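Local coordinates for protein fumarate lyase (PDB 3C8T) that belongs to the fumarate lyase family of mostly helical proteins, which assemble as tetramers around a core of long helices, at residues A[11-16]-A[328-333]; A[15-20]-A[121-126]; A[237-242]-A[294-299]. One frame throughout, in Å; residues are numbered along the deposited sequence.

Contact 1: residues A[11-16]-A[328-333]; sequences SFADDK and GFAVAS
Asp14 grips helix 315-344 at two points, through its backbone N and through its carboxylate. It is the N-cap of helix 15-20, so this short helix starts against one of the long helices of the fumarate lyase fold. Asp14 N donates to Ala330 O at 2.9 Å. The N-H comes from above the carbonyl plane, 45° out of it. Ser333 OG donates to Asp14 OD2 at 2.6 Å and meets the anti lone pair of that oxygen. With CG anti to the backbone N (chi1 178°), the Asp14 carboxylate is carried to Ser333. Asp14 CB packs on Ser333 CB at 3.5 Å. The other oxygen, OD1, takes the weak capping bond from Lys16 N.

Apolar contacts flank these bonds. The Phe12 ring brings its CD2-CE2 side to Val331, and CE2 lies 3.7 Å from Val331 CG2. Val331 CG1 sits over one ring face. Ala13 adds CB against Ala330 CB and a CA-H...O contact from its CA to Ala330 O.

Further out, Leu288, Ala291 and Ile295 of helix 284-306 touch Phe12, and His319 of the second subunit meets its ring. Arg126 bridges the buried polar pair: its NH2 forms a salt bridge with Asp14 OD2 and its NE bonds to Ser333 OG. The loop before Asp14 is held by an ST turn, in which Ala13 N donates to Ser11 OG at 2.9 Å.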
# COMPACT_ATOMS: atom_id res chain seq x y z
N SER A 11 6.60 19.60 -11.23
CA SER A 11 6.86 18.17 -11.21
C SER A 11 7.87 17.77 -10.13
O SER A 11 8.84 18.48 -9.85
CB SER A 11 7.35 17.71 -12.58
OG SER A 11 7.71 16.33 -12.50
N PHE A 12 7.61 16.64 -9.48
CA PHE A 12 8.62 16.06 -8.59
C PHE A 12 9.54 15.04 -9.30
O PHE A 12 10.37 14.43 -8.65
CB PHE A 12 8.00 15.45 -7.33
CG PHE A 12 6.86 14.50 -7.61
CD1 PHE A 12 5.75 14.48 -6.79
CD2 PHE A 12 6.90 13.64 -8.71
CE1 PHE A 12 4.67 13.61 -7.06
CE2 PHE A 12 5.85 12.76 -8.99
CZ PHE A 12 4.73 12.74 -8.16
N ALA A 13 9.38 14.85 -10.62
CA ALA A 13 10.21 13.90 -11.40
C ALA A 13 11.44 14.58 -12.05
O ALA A 13 11.38 15.74 -12.49
CB ALA A 13 9.36 13.18 -12.44
N ASP A 14 12.57 13.86 -12.08
CA ASP A 14 13.85 14.40 -12.59
C ASP A 14 13.96 14.12 -14.09
O ASP A 14 13.87 12.98 -14.52
CB ASP A 14 15.04 13.81 -11.82
CG ASP A 14 16.41 14.29 -12.34
OD1 ASP A 14 16.47 15.19 -13.21
OD2 ASP A 14 17.45 13.74 -11.87
N ASP A 15 14.11 15.19 -14.88
CA ASP A 15 14.25 15.10 -16.34
C ASP A 15 15.47 14.30 -16.81
O ASP A 15 15.38 13.55 -17.77
CB ASP A 15 14.28 16.51 -16.95
CG ASP A 15 12.90 17.13 -17.04
OD1 ASP A 15 11.91 16.52 -16.56
OD2 ASP A 15 12.79 18.24 -17.61
N LYS A 16 16.60 14.47 -16.13
CA LYS A 16 17.79 13.64 -16.39
C LYS A 16 17.51 12.14 -16.20
O LYS A 16 17.97 11.29 -16.98
CB LYS A 16 18.91 14.05 -15.47
CG LYS A 16 19.50 15.39 -15.80
CD LYS A 16 20.70 15.63 -14.92
CE LYS A 16 21.43 16.91 -15.32
NZ LYS A 16 20.60 18.12 -14.99
N GLY A 328 10.03 5.01 -10.02
CA GLY A 328 10.69 5.09 -8.68
C GLY A 328 11.96 5.92 -8.79
O GLY A 328 12.21 6.78 -7.94
N PHE A 329 12.76 5.68 -9.84
CA PHE A 329 14.03 6.40 -10.06
C PHE A 329 13.84 7.87 -10.37
O PHE A 329 14.55 8.70 -9.82
CB PHE A 329 14.92 5.75 -11.14
CG PHE A 329 15.94 4.75 -10.59
CD1 PHE A 329 17.16 5.19 -10.07
CD2 PHE A 329 15.67 3.38 -10.60
CE1 PHE A 329 18.11 4.27 -9.57
CE2 PHE A 329 16.59 2.46 -10.07
CZ PHE A 329 17.82 2.90 -9.57
N ALA A 330 12.92 8.18 -11.27
CA ALA A 330 12.65 9.53 -11.70
C ALA A 330 12.16 10.41 -10.55
O ALA A 330 12.65 11.54 -10.35
CB ALA A 330 11.62 9.53 -12.83
N VAL A 331 11.16 9.91 -9.81
CA VAL A 331 10.59 10.63 -8.67
C VAL A 331 11.60 10.73 -7.50
O VAL A 331 11.78 11.81 -6.92
CB VAL A 331 9.30 9.95 -8.19
CG1 VAL A 331 8.78 10.64 -6.90
CG2 VAL A 331 8.24 9.95 -9.31
N ALA A 332 12.28 9.63 -7.16
CA ALA A 332 13.25 9.76 -6.08
C ALA A 332 14.38 10.75 -6.39
O ALA A 332 14.83 11.47 -5.52
CB ALA A 332 13.82 8.37 -5.66
N SER A 333 14.83 10.76 -7.64
CA SER A 333 15.81 11.71 -8.11
C SER A 333 15.32 13.15 -8.07
O SER A 333 16.08 14.06 -7.72
CB SER A 333 16.22 11.36 -9.56
OG SER A 333 17.45 11.99 -9.93

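Contact 2: residues A[15-20]-A[121-126]; sequences DKMREL and ALISRR
Met17 and Leu122 carry the apolar centre of this contact, in which helix 15-20 lies against helix 104-140. The two segments run antiparallel, at 167°. The segment axes come no closer than 11.5 Å, so side chains span the gap.

From CB, which points toward helix 104-140, the Met17 chain leads to a CG that is anti to the backbone N (chi1 -157°). CG packs on Phe329 O of helix 315-344. The chain then bends at chi2 and again at chi3. SD comes 4.0 Å from Leu122 CD2. The terminal CE does most of the touching: it is 3.7 Å from Leu122 CD2, with CB and CG of the same leucine close behind. Its second neighbour is Ile123, whose CD1 lies 3.9 Å from Met17 CE. The Met17 and Leu122 chains lie side by side but run opposite ways, and Ile123 stands roughly perpendicular to Met17.

Lys16 covers the outer side. Its CB rests 4.1 Å from Leu122 CD2. Its CD reaches the edge of the Arg125 guanidinium near that plane, with NH2 at 4.0 Å. The ammonium stays clear of both arginines: Lys16 NZ is 5.0 Å from Arg125 NH2 and 4.9 Å from Arg126 NH2. These like charges probably repel weakly. Leu122 CD1 lies against one face of each guanidinium, offset toward the rim. Arg126 has acidic partners elsewhere, with salt bridges from NH2 to Asp14 and from NH1 to Glu340.

Phe329 and Ser333 of helix 315-344 also touch Met17. The contact is plain antiparallel helix packing, with a short N-terminal helix laid on the long-helix core of the fumarate lyase fold.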
# COMPACT_ATOMS: atom_id res chain seq x y z
N ASP A 15 14.11 15.19 -14.88
CA ASP A 15 14.25 15.10 -16.34
C ASP A 15 15.47 14.30 -16.81
O ASP A 15 15.38 13.55 -17.77
CB ASP A 15 14.28 16.51 -16.95
CG ASP A 15 12.90 17.13 -17.04
OD1 ASP A 15 11.91 16.52 -16.56
OD2 ASP A 15 12.79 18.24 -17.61
N LYS A 16 16.60 14.47 -16.13
CA LYS A 16 17.79 13.64 -16.39
C LYS A 16 17.51 12.14 -16.20
O LYS A 16 17.97 11.29 -16.98
CB LYS A 16 18.91 14.05 -15.47
CG LYS A 16 19.50 15.39 -15.80
CD LYS A 16 20.70 15.63 -14.92
CE LYS A 16 21.43 16.91 -15.32
NZ LYS A 16 20.60 18.12 -14.99
N MET A 17 16.72 11.84 -15.18
CA MET A 17 16.36 10.48 -14.87
C MET A 17 15.30 9.98 -15.85
O MET A 17 15.32 8.84 -16.26
CB MET A 17 15.98 10.38 -13.39
CG MET A 17 16.10 9.03 -12.79
SD MET A 17 17.69 8.24 -12.80
CE MET A 17 18.25 8.54 -11.12
N ARG A 18 14.42 10.86 -16.31
CA ARG A 18 13.57 10.55 -17.46
C ARG A 18 14.32 10.34 -18.81
O ARG A 18 13.93 9.48 -19.61
CB ARG A 18 12.47 11.61 -17.61
CG ARG A 18 11.49 11.62 -16.43
CD ARG A 18 10.62 12.87 -16.41
NE ARG A 18 9.60 12.86 -17.46
CZ ARG A 18 9.43 13.83 -18.35
NH1 ARG A 18 10.21 14.92 -18.32
NH2 ARG A 18 8.48 13.73 -19.27
N GLU A 19 15.37 11.11 -19.07
CA GLU A 19 16.15 10.88 -20.30
C GLU A 19 16.81 9.51 -20.22
O GLU A 19 16.74 8.73 -21.16
CB GLU A 19 17.19 11.97 -20.57
CG GLU A 19 17.84 11.79 -21.98
CD GLU A 19 18.75 12.95 -22.41
OE1 GLU A 19 18.25 13.87 -23.12
OE2 GLU A 19 19.96 12.95 -22.05
N LEU A 20 17.43 9.23 -19.08
CA LEU A 20 17.95 7.91 -18.80
C LEU A 20 17.03 6.69 -19.05
O LEU A 20 17.49 5.66 -19.53
CB LEU A 20 18.45 7.88 -17.38
CG LEU A 20 18.93 6.50 -16.97
CD1 LEU A 20 20.16 6.06 -17.80
CD2 LEU A 20 19.19 6.50 -15.47
N ALA A 121 24.24 6.02 -10.08
CA ALA A 121 25.32 7.03 -10.00
C ALA A 121 24.73 8.42 -9.80
O ALA A 121 25.29 9.24 -9.05
CB ALA A 121 26.28 6.99 -11.24
N LEU A 122 23.59 8.66 -10.44
CA LEU A 122 22.90 9.93 -10.28
C LEU A 122 22.26 10.04 -8.88
O LEU A 122 22.33 11.10 -8.24
CB LEU A 122 21.87 10.12 -11.41
CG LEU A 122 20.96 11.34 -11.31
CD1 LEU A 122 21.80 12.67 -11.12
CD2 LEU A 122 20.07 11.41 -12.57
N ILE A 123 21.63 8.97 -8.40
CA ILE A 123 21.14 8.94 -7.02
C ILE A 123 22.28 9.19 -6.00
O ILE A 123 22.13 9.99 -5.09
CB ILE A 123 20.44 7.58 -6.69
CG1 ILE A 123 19.15 7.43 -7.51
CG2 ILE A 123 20.20 7.45 -5.19
CD1 ILE A 123 18.07 8.50 -7.26
N SER A 124 23.41 8.51 -6.18
CA SER A 124 24.53 8.68 -5.27
C SER A 124 25.02 10.14 -5.22
O SER A 124 25.28 10.69 -4.14
CB SER A 124 25.66 7.73 -5.68
OG SER A 124 26.82 7.98 -4.92
N ARG A 125 25.13 10.76 -6.40
CA ARG A 125 25.51 12.15 -6.58
C ARG A 125 24.54 13.09 -5.82
O ARG A 125 24.95 14.04 -5.16
CB ARG A 125 25.41 12.41 -8.09
CG ARG A 125 26.37 13.31 -8.69
CD ARG A 125 25.64 14.54 -9.20
NE ARG A 125 24.97 14.46 -10.51
CZ ARG A 125 24.00 15.32 -10.83
NH1 ARG A 125 23.64 16.24 -9.94
NH2 ARG A 125 23.40 15.30 -12.01
N ARG A 126 23.24 12.83 -5.90
CA ARG A 126 22.26 13.68 -5.22
C ARG A 126 22.29 13.46 -3.68
O ARG A 126 22.16 14.41 -2.90
CB ARG A 126 20.86 13.48 -5.78
CG ARG A 126 20.76 13.59 -7.30
CD ARG A 126 19.44 14.24 -7.61
NE ARG A 126 19.20 14.43 -9.03
CZ ARG A 126 19.57 15.51 -9.72
NH1 ARG A 126 20.25 16.49 -9.16
NH2 ARG A 126 19.28 15.57 -11.01

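Contact 3: residues A[237-242]-A[294-299]; sequences FLALVS and RIVRNH
Val296 makes most of the apolar contact, pointing from helix 284-306 at helix 229-255. Its CG1 is anti to the backbone N (chi1 -176°) and lies close to the opposing backbone, 3.4 Å from Ala239 N. The same methyl meets Leu238 CB at 3.8 Å and Ala239 CB at 4.0 Å. Ala239 CB also rests 4.1 Å from Arg297 CA. With small residues between them, the segment axes come within 8.3 Å.

The two helices belong to the long-helix core of the fumarate lyase family, where helices from four subunits pack together. Here they run antiparallel, with a signed crossing angle of -159°.

Among the polar groups, Ser242 OG touches both Val296 methyls but donates within its own helix, to Leu238 O at 2.7 Å. Ser242 N bonds to the same oxygen from the opposite face of the carbonyl plane. Leu238 O is thus held by two donors, and the buried hydroxyl has its acceptor within its own helix.

The charged group is Arg297, whose chain leads away from helix 229-255. Its guanidinium forms salt bridges with Asp305 of the second subunit through NH2 and Asp305 of the third through NH1. Arg297 NH2 also donates in its own plane to Asn298 OD1 at 3.1 Å, nearly straight at 168°.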
# COMPACT_ATOMS: atom_id res chain seq x y z
N PHE A 237 14.99 0.71 -1.40
CA PHE A 237 16.00 1.64 -0.99
C PHE A 237 15.61 3.07 -1.41
O PHE A 237 15.72 3.99 -0.62
CB PHE A 237 17.39 1.25 -1.56
CG PHE A 237 18.44 2.40 -1.45
CD1 PHE A 237 19.03 2.71 -0.23
CD2 PHE A 237 18.72 3.20 -2.54
CE1 PHE A 237 19.93 3.77 -0.11
CE2 PHE A 237 19.63 4.26 -2.45
CZ PHE A 237 20.24 4.54 -1.22
N LEU A 238 15.16 3.26 -2.65
CA LEU A 238 14.63 4.57 -3.07
C LEU A 238 13.54 5.09 -2.15
O LEU A 238 13.51 6.28 -1.82
CB LEU A 238 14.10 4.53 -4.54
CG LEU A 238 15.24 4.23 -5.56
CD1 LEU A 238 14.73 4.04 -6.98
CD2 LEU A 238 16.41 5.22 -5.52
N ALA A 239 12.63 4.20 -1.79
CA ALA A 239 11.55 4.51 -0.84
C ALA A 239 12.05 4.88 0.56
O ALA A 239 11.44 5.73 1.22
CB ALA A 239 10.54 3.37 -0.77
N LEU A 240 13.15 4.28 1.00
CA LEU A 240 13.70 4.58 2.34
C LEU A 240 14.33 5.97 2.38
O LEU A 240 14.09 6.75 3.31
CB LEU A 240 14.74 3.51 2.73
CG LEU A 240 15.13 3.35 4.20
CD1 LEU A 240 14.04 2.56 4.95
CD2 LEU A 240 16.46 2.60 4.28
N VAL A 241 15.13 6.29 1.35
CA VAL A 241 15.68 7.64 1.19
C VAL A 241 14.56 8.70 1.14
O VAL A 241 14.67 9.75 1.78
CB VAL A 241 16.54 7.73 -0.07
CG1 VAL A 241 17.05 9.16 -0.30
CG2 VAL A 241 17.68 6.75 0.00
N SER A 242 13.49 8.41 0.40
CA SER A 242 12.34 9.32 0.24
C SER A 242 11.69 9.57 1.59
O SER A 242 11.30 10.69 1.89
CB SER A 242 11.33 8.72 -0.74
OG SER A 242 11.98 8.52 -2.02
N ARG A 294 5.47 9.45 -0.93
CA ARG A 294 4.36 8.49 -1.00
C ARG A 294 4.29 7.74 -2.33
O ARG A 294 3.84 6.59 -2.36
CB ARG A 294 3.00 9.20 -0.86
CG ARG A 294 2.55 9.48 0.48
CD ARG A 294 3.62 10.11 1.33
NE ARG A 294 3.16 10.28 2.70
CZ ARG A 294 3.02 11.47 3.27
NH1 ARG A 294 3.31 12.56 2.58
NH2 ARG A 294 2.59 11.57 4.53
N ILE A 295 4.65 8.41 -3.43
CA ILE A 295 4.61 7.79 -4.75
C ILE A 295 5.74 6.75 -4.89
O ILE A 295 5.55 5.66 -5.44
CB ILE A 295 4.78 8.84 -5.88
CG1 ILE A 295 3.62 9.85 -5.92
CG2 ILE A 295 5.00 8.16 -7.24
CD1 ILE A 295 2.30 9.22 -6.05
N VAL A 296 6.93 7.11 -4.39
CA VAL A 296 8.06 6.16 -4.34
C VAL A 296 7.71 4.97 -3.44
O VAL A 296 7.91 3.83 -3.83
CB VAL A 296 9.37 6.84 -3.84
CG1 VAL A 296 10.54 5.83 -3.89
CG2 VAL A 296 9.70 8.02 -4.73
N ARG A 297 7.13 5.23 -2.27
CA ARG A 297 6.61 4.15 -1.42
C ARG A 297 5.69 3.22 -2.23
O ARG A 297 5.80 2.02 -2.12
CB ARG A 297 5.88 4.72 -0.21
CG ARG A 297 5.27 3.64 0.74
CD ARG A 297 4.12 4.24 1.60
NE ARG A 297 2.93 4.46 0.77
CZ ARG A 297 1.86 5.22 1.07
NH1 ARG A 297 1.76 5.89 2.22
NH2 ARG A 297 0.90 5.33 0.15
N ASN A 298 4.78 3.79 -3.01
CA ASN A 298 3.89 2.97 -3.87
C ASN A 298 4.69 2.17 -4.90
O ASN A 298 4.38 1.02 -5.15
CB ASN A 298 2.91 3.86 -4.62
CG ASN A 298 1.73 4.30 -3.75
OD1 ASN A 298 1.60 3.92 -2.56
ND2 ASN A 298 0.86 5.09 -4.36
N HIS A 299 5.71 2.78 -5.51
CA HIS A 299 6.56 1.97 -6.42
C HIS A 299 7.26 0.80 -5.68
O HIS A 299 7.44 -0.25 -6.25
CB HIS A 299 7.53 2.84 -7.25
CG HIS A 299 6.82 3.83 -8.14
ND1 HIS A 299 5.89 3.45 -9.09
CD2 HIS A 299 6.88 5.19 -8.20
CE1 HIS A 299 5.42 4.53 -9.70
NE2 HIS A 299 6.00 5.59 -9.18

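Contacts 1 and 2 share Asp15 and Lys16 and both use helix 15-20. Their centres are about 8 Å apart. The centre of contact 3 is about 11 Å from that of contact 1 and about 15 Å from that of contact 2. Along the chain, contact 2 closes before contact 3 opens, and contact 3 is nested inside the loop closed by contact 1. Helix 315-344 follows helix 284-306 and joins contacts 1 and 3: Val331 packs on Val296, and Phe329 on Leu238. Ile123 also packs on Leu238, which ties contact 2 to contact 3. The N-terminal segment is thus fastened to two core helices. Contact 3 sits nearer the centre of the chain and meets three other subunits.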